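Local coordinates for PKS (Streptomyces sp. CNQ431, PDB 5YDA), which is the acyltransferase domain of the splenocin polyketide synthase SpnD, a broadly selective enzyme that probably loads acyl extender units onto the carrier protein, at residues S200-Y204 against V222-I226. Sequence-based numbering, arbitrary orientation.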
loop_
_atom_site.group_PDB
_atom_site.type_symbol
_atom_site.label_atom_id
_atom_site.label_comp_id
_atom_site.label_asym_id
_atom_site.label_seq_id
_atom_site.Cartn_x
_atom_site.Cartn_y
_atom_site.Cartn_z
ATOM N N SER A 200 -2.276 -7.222 -8.403
ATOM C CA SER A 200 -1.606 -7.316 -9.690
ATOM C C SER A 200 -0.131 -6.963 -9.539
ATOM O O SER A 200 0.635 -7.724 -8.945
ATOM C CB SER A 200 -2.287 -6.405 -10.720
ATOM O OG SER A 200 -2.006 -6.815 -12.054
ATOM N N LEU A 201 0.267 -5.799 -10.047
ATOM C CA LEU A 201 1.639 -5.329 -9.847
ATOM C C LEU A 201 2.066 -5.464 -8.382
ATOM O O LEU A 201 3.189 -5.897 -8.088
ATOM C CB LEU A 201 1.743 -3.886 -10.346
ATOM C CG LEU A 201 3.038 -3.084 -10.509
ATOM C CD1 LEU A 201 3.417 -2.357 -9.247
ATOM C CD2 LEU A 201 4.136 -4.017 -10.898
ATOM N N GLY A 202 1.164 -5.153 -7.449
ATOM C CA GLY A 202 1.492 -5.229 -6.039
ATOM C C GLY A 202 1.810 -6.625 -5.545
ATOM O O GLY A 202 2.456 -6.770 -4.496
ATOM N N GLU A 203 1.351 -7.663 -6.255
ATOM C CA GLU A 203 1.706 -9.025 -5.858
ATOM C C GLU A 203 3.190 -9.295 -6.075
ATOM O O GLU A 203 3.794 -10.074 -5.324
ATOM C CB GLU A 203 0.860 -10.057 -6.612
ATOM C CG GLU A 203 1.087 -11.481 -6.086
ATOM C CD GLU A 203 -0.117 -12.409 -6.277
ATOM O OE1 GLU A 203 0.103 -13.593 -6.643
ATOM O OE2 GLU A 203 -1.271 -11.952 -6.060
ATOM N N TYR A 204 3.796 -8.656 -7.078
ATOM C CA TYR A 204 5.245 -8.730 -7.219
ATOM C C TYR A 204 5.936 -8.092 -6.030
ATOM O O TYR A 204 6.890 -8.662 -5.476
ATOM C CB TYR A 204 5.690 -8.079 -8.525
ATOM C CG TYR A 204 5.399 -8.974 -9.702
ATOM C CD1 TYR A 204 6.378 -9.835 -10.205
ATOM C CD2 TYR A 204 4.126 -9.030 -10.256
ATOM C CE1 TYR A 204 6.107 -10.684 -11.262
ATOM C CE2 TYR A 204 3.844 -9.873 -11.322
ATOM C CZ TYR A 204 4.847 -10.704 -11.823
ATOM O OH TYR A 204 4.592 -11.561 -12.881
ATOM N N VAL A 222 9.593 -7.200 -13.712
ATOM C CA VAL A 222 8.427 -6.323 -13.590
ATOM C C VAL A 222 8.438 -5.262 -14.687
ATOM O O VAL A 222 7.398 -4.964 -15.287
ATOM C CB VAL A 222 8.392 -5.691 -12.183
ATOM C CG1 VAL A 222 7.297 -4.623 -12.098
ATOM C CG2 VAL A 222 8.188 -6.778 -11.129
ATOM N N ALA A 223 9.613 -4.701 -14.995
ATOM C CA ALA A 223 9.686 -3.707 -16.062
ATOM C C ALA A 223 9.237 -4.290 -17.399
ATOM O O ALA A 223 8.474 -3.653 -18.132
ATOM C CB ALA A 223 11.098 -3.136 -16.173
ATOM N N GLU A 224 9.704 -5.500 -17.745
ATOM C CA GLU A 224 9.284 -6.085 -19.017
ATOM C C GLU A 224 7.830 -6.551 -18.963
ATOM O O GLU A 224 7.147 -6.574 -19.992
ATOM C CB GLU A 224 10.199 -7.259 -19.420
ATOM C CG GLU A 224 11.717 -6.944 -19.463
ATOM C CD GLU A 224 12.106 -5.781 -20.407
ATOM O OE1 GLU A 224 13.235 -5.234 -20.253
ATOM O OE2 GLU A 224 11.305 -5.425 -21.305
ATOM N N ARG A 225 7.338 -6.940 -17.788
ATOM C CA ARG A 225 5.921 -7.254 -17.666
ATOM C C ARG A 225 5.077 -6.050 -18.072
ATOM O O ARG A 225 4.135 -6.171 -18.865
ATOM C CB ARG A 225 5.612 -7.691 -16.235
ATOM C CG ARG A 225 4.162 -8.004 -16.001
ATOM C CD ARG A 225 3.952 -8.407 -14.554
ATOM N NE ARG A 225 2.570 -8.757 -14.277
ATOM C CZ ARG A 225 1.637 -7.891 -13.890
ATOM N NH1 ARG A 225 1.944 -6.616 -13.725
ATOM N NH2 ARG A 225 0.394 -8.311 -13.655
ATOM N N ILE A 226 5.457 -4.868 -17.586
ATOM C CA ILE A 226 4.737 -3.637 -17.900
ATOM C C ILE A 226 4.775 -3.355 -19.395
ATOM O O ILE A 226 3.747 -3.037 -20.004
ATOM C CB ILE A 226 5.325 -2.475 -17.081
ATOM C CG1 ILE A 226 5.023 -2.688 -15.593
ATOM C CG2 ILE A 226 4.845 -1.132 -17.608
ATOM C CD1 ILE A 226 5.947 -1.927 -14.666
HETATM O O HOH W 1 -0.945 -4.663 -13.822
#
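R225 reaches from helix 215-231 past the CE2 and hydroxyl end of Y204 to S200, just before helix 201-210. Its chain is extended from CG to NE, with CG anti to the backbone N (chi1 179°), and this carries the guanidinium to the serine. There R225 NH2 donates to S200 OG at 3.2 Å, with OG lying near the guanidinium plane. R225 NE passes 3.4 Å from Y204 CE2, which sits over one face of the guanidinium; the ring and guanidinium planes are 47° apart, too steep for a parallel stack. NE is hydrogen-bonded to T349, which helps fix the group's rotation. At the opposite corner of the ring, toward its base, Y204 CD1 meets V222 CG2 at 3.7 Å, while V222 CG1 presses on L201 CD2 at 3.4 Å. S200 and G202 fit the GxSxG nucleophile elbow of acyltransferases, as does the strained positive phi of S200 (58°). S200 OG also bonds H298 NE2, consistent with their Ser-His dyad, and a water 3.0 Å away that accepts a weak bond from R225 NH1. R225, bonded to the probable nucleophile, is placed like the arginine that holds the extender-unit carboxylate in related acyltransferases and probably does the same.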